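Local coordinates for protein amidohydrolase (Pseudomonas aeruginosa, PDB 2I5G) that probably hydrolyses dipeptides with the help of metal ions, as a TIM-barrel member of the membrane dipeptidase (M19) family, at residues T224-A229 with L298-P303; S184-H189 with I232-N237; A19-E24 with N58-D63; Y90-A95 with E106-L111. The protein carries 2 engineered substitutions. All coordinates share one frame; numbering follows the deposited sequence.

The four contacts fall into two pairs within one TIM-barrel chain. Contacts 1 and 2 share helix 225-239, with centres 14 Å apart; Arg-300 of contact 1 forms a salt bridge with Glu-233 of contact 2, and the selenomethionines Met-302 and Met-236 pack together. Contacts 3 and 4, with centres 18 Å apart, meet at Tyr-90, whose ring touches Trp-21 and whose hydroxyl is weakly hydrogen-bonded to Asn-58. The pairs do not touch: the centres of contacts 1 and 4 are 34 Å apart, and the nearest atoms of contacts 2 and 4 about 12 Å. Segment 90-95 of contact 4 runs off the C-terminal end of strand 86-92, the end of the barrel where TIM-barrel enzymes generally hold their active site.

Contact 1 (T224-A229 with L298-P303); sequences TIDDYA and LKRGMP. Engineered in segment 298-303: Lys-299 (natural residue Glu).
Asp-226 OD1 receives the N-H of Arg-300 NE at 3.2 Å, with an N-H...O angle of 156°, in a salt bridge between the first turn of helix 225-239 and Arg-300, at the C-terminal end of helix 291-299. Asp-226 OD1 offers its anti lone pair, the one turned from OD2, and lies almost in the guanidinium plane, although the carboxylate plane is tilted 40° from it. This is therefore an end-on grip by NE and not a two-pronged carboxylate-guanidinium pair. One face of the guanidinium lies over backbone of the same helix, with Asp-226 O off toward its rim, 3.7 Å from Arg-300 NH2. The methyl CB of Ala-229 meets the aliphatic part, 3.7 Å from Arg-300 CD. Engineered Lys-299 brings its chain, bent at chi2 and chi4, up to the same carboxylate: its NZ stays 4.3 Å from Asp-226 OD1, too long for a salt bridge. Both helix ends are finished locally. Thr-224 and Asp-227 form a capping box, in which Thr-224 N donates to Asp-227 OD2 at 2.7 Å, and Gly-301, with positive phi, forms a Schellman motif after the last turn. Arg-300 NH1 has a second acidic partner, Glu-233, further along helix 225-239. Two carboxylates from one helix thus probably balance the arginine's charge and tie segment 298-303 to that helix.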
# COMPACT_ATOMS: atom_id res chain seq x y z
N THR A 224 -27.31 -23.53 12.65
CA THR A 224 -27.96 -23.29 13.92
C THR A 224 -26.90 -23.06 14.99
O THR A 224 -25.70 -23.26 14.75
CB THR A 224 -28.82 -24.49 14.35
OG1 THR A 224 -27.98 -25.60 14.70
CG2 THR A 224 -29.74 -24.91 13.22
N ILE A 225 -27.34 -22.64 16.16
CA ILE A 225 -26.45 -22.37 17.27
C ILE A 225 -25.51 -23.56 17.47
O ILE A 225 -24.33 -23.39 17.79
CB ILE A 225 -27.29 -22.02 18.55
CG1 ILE A 225 -26.61 -20.91 19.35
CG2 ILE A 225 -27.53 -23.26 19.39
CD1 ILE A 225 -25.30 -21.29 19.94
N ASP A 226 -26.02 -24.76 17.25
CA ASP A 226 -25.24 -26.00 17.40
C ASP A 226 -24.15 -26.16 16.35
O ASP A 226 -23.08 -26.70 16.64
CB ASP A 226 -26.17 -27.22 17.32
CG ASP A 226 -26.97 -27.41 18.59
OD1 ASP A 226 -26.38 -27.83 19.60
OD2 ASP A 226 -28.19 -27.14 18.56
N ASP A 227 -24.41 -25.72 15.13
CA ASP A 227 -23.43 -25.82 14.06
C ASP A 227 -22.23 -24.94 14.39
O ASP A 227 -21.12 -25.16 13.92
CB ASP A 227 -24.04 -25.38 12.73
CG ASP A 227 -25.07 -26.37 12.22
OD1 ASP A 227 -24.69 -27.52 11.90
OD2 ASP A 227 -26.26 -26.01 12.13
N TYR A 228 -22.48 -23.93 15.22
CA TYR A 228 -21.43 -23.01 15.65
C TYR A 228 -20.58 -23.71 16.70
O TYR A 228 -19.35 -23.71 16.61
CB TYR A 228 -22.09 -21.74 16.21
CG TYR A 228 -21.14 -20.64 16.64
CD1 TYR A 228 -19.95 -20.41 15.95
CD2 TYR A 228 -21.48 -19.78 17.68
CE1 TYR A 228 -19.12 -19.34 16.29
CE2 TYR A 228 -20.66 -18.71 18.03
CZ TYR A 228 -19.48 -18.49 17.33
OH TYR A 228 -18.70 -17.41 17.64
N ALA A 229 -21.22 -24.33 17.68
CA ALA A 229 -20.49 -25.06 18.71
C ALA A 229 -19.66 -26.13 18.03
O ALA A 229 -18.53 -26.41 18.43
CB ALA A 229 -21.47 -25.70 19.68
N LEU A 298 -22.31 -25.88 26.92
CA LEU A 298 -22.47 -26.54 28.21
C LEU A 298 -23.26 -27.85 28.09
O LEU A 298 -22.80 -28.91 28.53
CB LEU A 298 -23.16 -25.58 29.17
CG LEU A 298 -23.04 -25.80 30.67
CD1 LEU A 298 -21.58 -25.92 31.07
CD2 LEU A 298 -23.69 -24.62 31.38
N LYS A 299 -24.44 -27.78 27.49
CA LYS A 299 -25.27 -28.96 27.33
C LYS A 299 -24.73 -29.84 26.22
O LYS A 299 -25.38 -30.80 25.79
CB LYS A 299 -26.72 -28.55 27.03
CG LYS A 299 -26.93 -27.88 25.67
CD LYS A 299 -27.42 -28.88 24.62
CE LYS A 299 -27.61 -28.22 23.26
NZ LYS A 299 -28.63 -27.13 23.25
N ARG A 300 -23.52 -29.54 25.78
CA ARG A 300 -22.90 -30.29 24.70
C ARG A 300 -21.75 -31.18 25.16
O ARG A 300 -21.10 -31.83 24.35
CB ARG A 300 -22.43 -29.32 23.63
CG ARG A 300 -22.73 -29.79 22.23
CD ARG A 300 -23.05 -28.63 21.32
NE ARG A 300 -23.45 -29.09 20.00
CZ ARG A 300 -22.64 -29.71 19.16
NH1 ARG A 300 -21.38 -29.93 19.49
NH2 ARG A 300 -23.10 -30.13 17.99
N GLY A 301 -21.49 -31.20 26.47
CA GLY A 301 -20.42 -32.03 27.00
C GLY A 301 -19.22 -31.29 27.57
O GLY A 301 -18.51 -31.80 28.43
N MSE A 302 -19.00 -30.07 27.09
CA MSE A 302 -17.88 -29.27 27.56
C MSE A 302 -18.08 -28.91 29.03
O MSE A 302 -19.12 -28.39 29.41
CB MSE A 302 -17.78 -27.99 26.71
CG MSE A 302 -16.47 -27.23 26.83
SE MSE A 302 -16.38 -25.70 25.62
CE MSE A 302 -16.17 -26.66 23.95
N PRO A 303 -17.09 -29.23 29.88
CA PRO A 303 -17.19 -28.93 31.32
C PRO A 303 -17.16 -27.42 31.61
O PRO A 303 -16.71 -26.63 30.79
CB PRO A 303 -15.99 -29.66 31.91
CG PRO A 303 -15.01 -29.69 30.77
CD PRO A 303 -15.89 -30.03 29.59

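Contact 2 (S184-H189 with I232-N237); sequences SGLKEH and IEYVMN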
# COMPACT_ATOMS: atom_id res chain seq x y z
N SER A 184 -11.45 -24.26 7.43
CA SER A 184 -11.70 -24.60 6.03
C SER A 184 -11.90 -26.11 5.92
O SER A 184 -12.22 -26.63 4.85
CB SER A 184 -10.54 -24.14 5.16
OG SER A 184 -9.32 -24.66 5.64
N GLY A 185 -11.72 -26.81 7.04
CA GLY A 185 -11.91 -28.25 7.06
C GLY A 185 -13.39 -28.56 7.12
O GLY A 185 -13.80 -29.72 7.15
N LEU A 186 -14.21 -27.50 7.14
CA LEU A 186 -15.66 -27.66 7.17
C LEU A 186 -16.27 -26.93 5.97
O LEU A 186 -17.31 -27.34 5.46
CB LEU A 186 -16.23 -27.08 8.47
CG LEU A 186 -15.73 -27.72 9.76
CD1 LEU A 186 -16.34 -27.02 10.95
CD2 LEU A 186 -16.09 -29.20 9.76
N LYS A 187 -15.61 -25.86 5.53
CA LYS A 187 -16.05 -25.05 4.40
C LYS A 187 -14.79 -24.48 3.74
O LYS A 187 -13.97 -23.85 4.41
CB LYS A 187 -16.94 -23.90 4.90
CG LYS A 187 -18.19 -23.63 4.07
CD LYS A 187 -17.87 -23.11 2.68
CE LYS A 187 -19.15 -22.87 1.89
NZ LYS A 187 -18.89 -22.32 0.53
N GLU A 188 -14.63 -24.67 2.43
CA GLU A 188 -13.44 -24.19 1.74
C GLU A 188 -13.14 -22.70 1.83
O GLU A 188 -12.05 -22.33 2.25
CB GLU A 188 -13.47 -24.61 0.27
CG GLU A 188 -12.98 -26.02 0.07
CD GLU A 188 -11.72 -26.30 0.87
OE1 GLU A 188 -10.73 -25.56 0.69
OE2 GLU A 188 -11.71 -27.24 1.69
N HIS A 189 -14.09 -21.87 1.42
CA HIS A 189 -13.96 -20.40 1.43
C HIS A 189 -12.59 -19.76 1.70
O HIS A 189 -11.87 -20.13 2.63
CB HIS A 189 -14.99 -19.80 2.41
CG HIS A 189 -15.25 -18.34 2.17
ND1 HIS A 189 -14.32 -17.36 2.46
CD2 HIS A 189 -16.31 -17.71 1.62
CE1 HIS A 189 -14.80 -16.19 2.09
NE2 HIS A 189 -16.00 -16.37 1.58
N ILE A 232 -16.63 -24.62 16.82
CA ILE A 232 -15.81 -24.22 17.96
C ILE A 232 -15.11 -25.42 18.57
O ILE A 232 -14.01 -25.30 19.13
CB ILE A 232 -16.67 -23.50 19.03
CG1 ILE A 232 -17.09 -22.13 18.50
CG2 ILE A 232 -15.88 -23.35 20.33
CD1 ILE A 232 -17.94 -21.36 19.44
N GLU A 233 -15.73 -26.59 18.47
CA GLU A 233 -15.14 -27.80 19.01
C GLU A 233 -14.09 -28.35 18.04
O GLU A 233 -13.08 -28.91 18.47
CB GLU A 233 -16.24 -28.82 19.29
CG GLU A 233 -17.29 -28.28 20.26
CD GLU A 233 -18.55 -29.14 20.36
OE1 GLU A 233 -19.08 -29.56 19.32
OE2 GLU A 233 -19.02 -29.37 21.50
N TYR A 234 -14.33 -28.17 16.74
CA TYR A 234 -13.40 -28.64 15.72
C TYR A 234 -12.09 -27.89 15.91
O TYR A 234 -11.02 -28.49 15.89
CB TYR A 234 -13.96 -28.34 14.32
CG TYR A 234 -13.06 -28.74 13.16
CD1 TYR A 234 -13.13 -30.02 12.61
CD2 TYR A 234 -12.14 -27.85 12.63
CE1 TYR A 234 -12.30 -30.39 11.54
CE2 TYR A 234 -11.31 -28.21 11.56
CZ TYR A 234 -11.40 -29.49 11.02
OH TYR A 234 -10.58 -29.83 9.95
N VAL A 235 -12.19 -26.58 16.11
CA VAL A 235 -11.01 -25.74 16.28
C VAL A 235 -10.29 -26.05 17.58
O VAL A 235 -9.07 -26.11 17.62
CB VAL A 235 -11.37 -24.22 16.26
CG1 VAL A 235 -10.16 -23.38 16.65
CG2 VAL A 235 -11.85 -23.81 14.87
N MSE A 236 -11.05 -26.23 18.65
CA MSE A 236 -10.45 -26.53 19.94
C MSE A 236 -9.74 -27.88 19.89
O MSE A 236 -8.86 -28.16 20.70
CB MSE A 236 -11.50 -26.54 21.04
CG MSE A 236 -10.91 -26.74 22.42
SE MSE A 236 -12.19 -26.54 23.84
CE MSE A 236 -12.92 -28.34 23.81
N ASN A 237 -10.13 -28.72 18.94
CA ASN A 237 -9.51 -30.03 18.79
C ASN A 237 -8.08 -29.92 18.27
O ASN A 237 -7.26 -30.82 18.47
CB ASN A 237 -10.34 -30.89 17.83
CG ASN A 237 -9.64 -32.19 17.45
OD1 ASN A 237 -9.30 -33.01 18.31
ND2 ASN A 237 -9.42 -32.38 16.15
O HOH W 1 -11.96 -31.66 7.49
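Gly-185 and Leu-186 meet Tyr-234 where the loop after strand 177-181 lies beside helix 225-239, two elements of the TIM barrel that come together at the protein surface. Tyr-234 reaches across from the helix with CG anti to its own nitrogen (chi1 179°), and its ring stands square to the CA-CB-CG plane (chi2 89°), so that a face of the phenol is presented to the loop. In Leu-186, CG lies beside the backbone N, and chi2 near 180° carries CD1 onward, so that the other branch, CD2, is the one that lies over the ring. This methyl is the touching atom, 4.2 Å from Tyr-234 CD1 and above the rim of that face, not its centre. The side chains run antiparallel past one another, leucine heading for the helix and tyrosine for the loop. The far end of the phenol arrives at Gly-185, where Tyr-234 OH comes to 3.6 Å from Gly-185 CA; the ring meets this carbon obliquely. Pro-183 also touches the tyrosine side chain. The hydroxyl has its strongest polar partner in Asp-195 OD1, at the start of helix 195-203, a bond that would hold the far end of the ring in place. A water adds a looser link between the segments, donating to Gly-185 O at 2.7 Å and, in a weak bond, to Tyr-234 OH at 3.4 Å.

Contact 3 (A19-E24 with N58-D63); sequences AKWNRE and NKLIRD
Trp-21 is the first residue of segment 19-24 to reach Leu-60 and Ile-61, on the last turns of helix 47-63. Its indole meets leucine by an edge: Leu-60 CD1 lies in the ring plane, 3.6 Å from Trp-21 CE3, and also touches the tryptophan stem, Trp-21 CB, at 3.4 Å. Leu-60 CB approaches the same ring carbon, 3.9 Å from Trp-21 CE3. The isobutyl group is set for this by a chi1 of -82°, which places CG opposite the carbonyl carbon and leaves CD1 in the angle between the indole and its CB. Farther along the six-membered ring, Trp-21 CZ3 comes to 4.1 Å from Ile-61 CG1, an approach neither face-on nor edge-on. Next in sequence, Asn-22 touches with its backbone: Leu-60 CD2 is 4.4 Å from Asn-22 CA, and the asparagine side chain turns to the other task of N-capping helix 23-31, where its OD1 accepts from Leu-25 N. Arg-23 then stretches out fully extended past the C-terminal end of helix 47-63, hydrogen-bonding Asn-64 through NH1 and forming a salt bridge to Asp-66 through NH2. Phe-26 meets the indole edge-to-face, and strand 86-92 lies against it as well. The contact between the segments is thus apolar, governed by shape, and the polar groups of Asn-22 and Arg-23 are met around it by a helix cap, a hydrogen bond and a salt bridge.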
# COMPACT_ATOMS: atom_id res chain seq x y z
N ALA A 19 -21.21 -3.57 14.55
CA ALA A 19 -22.64 -3.27 14.55
C ALA A 19 -22.84 -1.78 14.41
O ALA A 19 -21.93 -1.00 14.68
CB ALA A 19 -23.26 -3.76 15.84
N LYS A 20 -24.03 -1.38 13.97
CA LYS A 20 -24.37 0.04 13.85
C LYS A 20 -24.42 0.52 15.29
O LYS A 20 -25.13 -0.07 16.11
CB LYS A 20 -25.74 0.21 13.19
CG LYS A 20 -26.13 1.64 12.90
CD LYS A 20 -25.50 2.14 11.61
CE LYS A 20 -26.17 1.52 10.39
NZ LYS A 20 -25.59 1.99 9.09
N TRP A 21 -23.68 1.57 15.62
CA TRP A 21 -23.67 2.06 17.00
C TRP A 21 -24.80 2.99 17.39
O TRP A 21 -25.11 3.95 16.69
CB TRP A 21 -22.33 2.74 17.30
CG TRP A 21 -21.25 1.79 17.77
CD1 TRP A 21 -21.01 0.52 17.32
CD2 TRP A 21 -20.23 2.07 18.73
NE1 TRP A 21 -19.90 0.00 17.94
CE2 TRP A 21 -19.40 0.93 18.80
CE3 TRP A 21 -19.92 3.18 19.53
CZ2 TRP A 21 -18.28 0.87 19.64
CZ3 TRP A 21 -18.81 3.12 20.37
CH2 TRP A 21 -18.01 1.97 20.41
N ASN A 22 -25.43 2.68 18.52
CA ASN A 22 -26.52 3.47 19.07
C ASN A 22 -26.82 2.90 20.45
O ASN A 22 -26.25 1.88 20.83
CB ASN A 22 -27.77 3.42 18.18
CG ASN A 22 -28.24 2.02 17.89
OD1 ASN A 22 -28.59 1.27 18.79
ND2 ASN A 22 -28.25 1.66 16.61
N ARG A 23 -27.68 3.57 21.21
CA ARG A 23 -27.98 3.10 22.56
C ARG A 23 -28.64 1.73 22.59
O ARG A 23 -28.49 0.98 23.55
CB ARG A 23 -28.89 4.10 23.28
CG ARG A 23 -29.07 3.75 24.75
CD ARG A 23 -29.87 4.79 25.50
NE ARG A 23 -29.95 4.46 26.92
CZ ARG A 23 -28.94 4.62 27.78
NH1 ARG A 23 -27.78 5.10 27.36
NH2 ARG A 23 -29.10 4.28 29.05
N GLU A 24 -29.37 1.40 21.53
CA GLU A 24 -30.04 0.12 21.49
C GLU A 24 -29.04 -1.02 21.37
O GLU A 24 -29.27 -2.11 21.92
CB GLU A 24 -31.04 0.07 20.33
CG GLU A 24 -31.77 -1.27 20.22
CD GLU A 24 -32.17 -1.84 21.58
OE1 GLU A 24 -32.98 -1.20 22.29
OE2 GLU A 24 -31.67 -2.93 21.94
N ASN A 58 -16.05 7.77 20.94
CA ASN A 58 -15.90 8.32 22.28
C ASN A 58 -17.15 9.10 22.69
O ASN A 58 -17.45 9.21 23.88
CB ASN A 58 -14.69 9.26 22.33
CG ASN A 58 -13.37 8.54 22.21
OD1 ASN A 58 -12.32 9.16 22.07
ND2 ASN A 58 -13.42 7.21 22.29
N LYS A 59 -17.86 9.65 21.72
CA LYS A 59 -19.07 10.41 22.03
C LYS A 59 -20.24 9.51 22.43
O LYS A 59 -20.97 9.81 23.37
CB LYS A 59 -19.47 11.29 20.85
CG LYS A 59 -20.66 12.19 21.16
CD LYS A 59 -21.08 13.02 19.97
CE LYS A 59 -22.29 13.84 20.33
NZ LYS A 59 -22.02 14.64 21.55
N LEU A 60 -20.42 8.42 21.70
CA LEU A 60 -21.51 7.51 22.03
C LEU A 60 -21.28 6.92 23.41
O LEU A 60 -22.22 6.79 24.20
CB LEU A 60 -21.61 6.40 20.98
CG LEU A 60 -22.38 6.84 19.74
CD1 LEU A 60 -22.07 5.93 18.57
CD2 LEU A 60 -23.86 6.84 20.07
N ILE A 61 -20.04 6.58 23.71
CA ILE A 61 -19.72 6.02 25.01
C ILE A 61 -20.01 7.08 26.07
O ILE A 61 -20.73 6.83 27.03
CB ILE A 61 -18.23 5.61 25.10
CG1 ILE A 61 -17.97 4.41 24.17
CG2 ILE A 61 -17.85 5.32 26.55
CD1 ILE A 61 -16.55 3.89 24.22
N ARG A 62 -19.45 8.27 25.87
CA ARG A 62 -19.64 9.37 26.80
C ARG A 62 -21.12 9.56 27.12
O ARG A 62 -21.52 9.62 28.28
CB ARG A 62 -19.11 10.67 26.21
CG ARG A 62 -18.14 11.43 27.10
CD ARG A 62 -18.17 12.94 26.82
NE ARG A 62 -18.10 13.29 25.40
CZ ARG A 62 -17.06 13.08 24.60
NH1 ARG A 62 -15.96 12.50 25.07
NH2 ARG A 62 -17.11 13.46 23.33
N ASP A 63 -21.93 9.64 26.07
CA ASP A 63 -23.35 9.87 26.23
C ASP A 63 -24.13 8.68 26.79
O ASP A 63 -25.27 8.84 27.23
CB ASP A 63 -23.96 10.33 24.90
CG ASP A 63 -23.52 11.75 24.52
OD1 ASP A 63 -22.96 12.46 25.38
OD2 ASP A 63 -23.75 12.17 23.36

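Contact 4 (Y90-A95 with E106-L111); sequences YGFQNA and EVFKQL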
# COMPACT_ATOMS: atom_id res chain seq x y z
N TYR A 90 -11.41 -0.71 21.37
CA TYR A 90 -11.28 -0.27 19.98
C TYR A 90 -10.35 -1.13 19.14
O TYR A 90 -9.22 -1.42 19.55
CB TYR A 90 -10.77 1.17 19.91
CG TYR A 90 -11.76 2.19 20.41
CD1 TYR A 90 -13.13 1.89 20.47
CD2 TYR A 90 -11.34 3.46 20.77
CE1 TYR A 90 -14.04 2.85 20.88
CE2 TYR A 90 -12.25 4.43 21.18
CZ TYR A 90 -13.60 4.12 21.23
OH TYR A 90 -14.51 5.08 21.61
N GLY A 91 -10.83 -1.49 17.94
CA GLY A 91 -10.02 -2.29 17.04
C GLY A 91 -10.06 -1.82 15.59
O GLY A 91 -11.02 -1.16 15.16
N PHE A 92 -9.00 -2.14 14.85
CA PHE A 92 -8.91 -1.80 13.43
C PHE A 92 -8.88 -3.12 12.67
O PHE A 92 -8.24 -4.07 13.10
CB PHE A 92 -7.60 -1.08 13.09
CG PHE A 92 -7.46 0.28 13.69
CD1 PHE A 92 -8.47 0.85 14.45
CD2 PHE A 92 -6.30 1.02 13.45
CE1 PHE A 92 -8.32 2.13 14.96
CE2 PHE A 92 -6.15 2.30 13.96
CZ PHE A 92 -7.16 2.86 14.71
N GLN A 93 -9.58 -3.18 11.54
CA GLN A 93 -9.53 -4.39 10.76
C GLN A 93 -8.60 -4.16 9.57
O GLN A 93 -8.63 -4.89 8.59
CB GLN A 93 -10.94 -4.78 10.30
CG GLN A 93 -11.74 -5.47 11.39
CD GLN A 93 -12.74 -6.47 10.85
OE1 GLN A 93 -12.38 -7.41 10.13
NE2 GLN A 93 -14.01 -6.28 11.20
N ASN A 94 -7.77 -3.13 9.69
CA ASN A 94 -6.82 -2.80 8.64
C ASN A 94 -5.70 -1.94 9.21
O ASN A 94 -5.95 -1.04 10.01
CB ASN A 94 -7.52 -2.03 7.52
CG ASN A 94 -6.76 -2.07 6.21
OD1 ASN A 94 -5.54 -2.24 6.19
ND2 ASN A 94 -7.47 -1.91 5.10
N ALA A 95 -4.47 -2.21 8.80
CA ALA A 95 -3.32 -1.44 9.26
C ALA A 95 -3.21 -0.16 8.43
O ALA A 95 -2.38 0.70 8.72
CB ALA A 95 -2.06 -2.26 9.12
N GLU A 106 1.81 4.27 17.85
CA GLU A 106 1.77 4.76 19.22
C GLU A 106 0.63 5.76 19.44
O GLU A 106 0.07 5.84 20.53
CB GLU A 106 3.11 5.39 19.58
CG GLU A 106 3.17 6.05 20.94
CD GLU A 106 4.57 6.50 21.29
OE1 GLU A 106 5.19 7.22 20.48
OE2 GLU A 106 5.05 6.13 22.39
N VAL A 107 0.30 6.52 18.40
CA VAL A 107 -0.76 7.53 18.47
C VAL A 107 -2.11 6.88 18.72
O VAL A 107 -2.87 7.32 19.59
CB VAL A 107 -0.87 8.35 17.15
CG1 VAL A 107 -2.05 9.30 17.23
CG2 VAL A 107 0.41 9.12 16.90
N PHE A 108 -2.43 5.85 17.94
CA PHE A 108 -3.72 5.19 18.09
C PHE A 108 -3.81 4.45 19.41
O PHE A 108 -4.87 4.39 20.03
CB PHE A 108 -3.96 4.23 16.92
CG PHE A 108 -4.42 4.93 15.67
CD1 PHE A 108 -5.58 5.70 15.67
CD2 PHE A 108 -3.68 4.84 14.49
CE1 PHE A 108 -6.01 6.36 14.52
CE2 PHE A 108 -4.09 5.49 13.33
CZ PHE A 108 -5.26 6.26 13.35
N LYS A 109 -2.68 3.89 19.83
CA LYS A 109 -2.64 3.19 21.10
C LYS A 109 -3.03 4.19 22.18
O LYS A 109 -3.79 3.86 23.08
CB LYS A 109 -1.23 2.65 21.36
CG LYS A 109 -1.04 2.05 22.74
CD LYS A 109 -1.89 0.83 22.98
CE LYS A 109 -1.73 0.37 24.42
NZ LYS A 109 -2.49 -0.87 24.72
N GLN A 110 -2.51 5.41 22.07
CA GLN A 110 -2.83 6.47 23.04
C GLN A 110 -4.30 6.87 22.96
O GLN A 110 -4.83 7.48 23.88
CB GLN A 110 -1.97 7.71 22.80
CG GLN A 110 -0.49 7.55 23.10
CD GLN A 110 0.24 8.88 23.22
OE1 GLN A 110 -0.32 9.94 22.92
NE2 GLN A 110 1.49 8.83 23.67
N LEU A 111 -4.95 6.52 21.85
CA LEU A 111 -6.36 6.85 21.67
C LEU A 111 -7.28 5.69 22.03
O LEU A 111 -8.48 5.74 21.81
CB LEU A 111 -6.61 7.30 20.23
CG LEU A 111 -5.87 8.60 19.88
CD1 LEU A 111 -5.99 8.88 18.39
CD2 LEU A 111 -6.45 9.75 20.70
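A buried T-shaped aromatic pair, Phe-92 against Phe-108, joins strand 86-92 to helix 103-110 inside one beta-alpha-beta unit of the TIM barrel. Phe-92 supplies the edge and Phe-108 the face: the ring planes stand at 82°, with centroids 4.7 Å apart. Two neighbouring atoms of the strand residue do the touching. Phe-92 CZ lies 3.4 Å from Phe-108 CD1, while Phe-92 CE2 sits above the centre of the helix ring, 3.6 Å from Phe-108 CG, so that C-H edges point into the pi cloud. In Phe-108, chi1 -79° puts CG opposite the carbonyl carbon, and chi2 -59° turns the ring so that a face meets the strand. Two residues earlier on the strand, Tyr-90 points the same way and meets the helix end: Leu-111 O lies in the plane of its ring, 3.8 Å from Tyr-90 CD2, beside a C-H edge that probably carries slight positive charge. Around the phenylalanines the cluster continues, with Thr-50 of helix 47-63 and Val-113 of strand 113-117 touching both rings and Phe-47 meeting Phe-108. Helix 103-110 is thus packed on the sheet beside helix 47-63, while Glu-106 and Lys-109 touch helix 139-151.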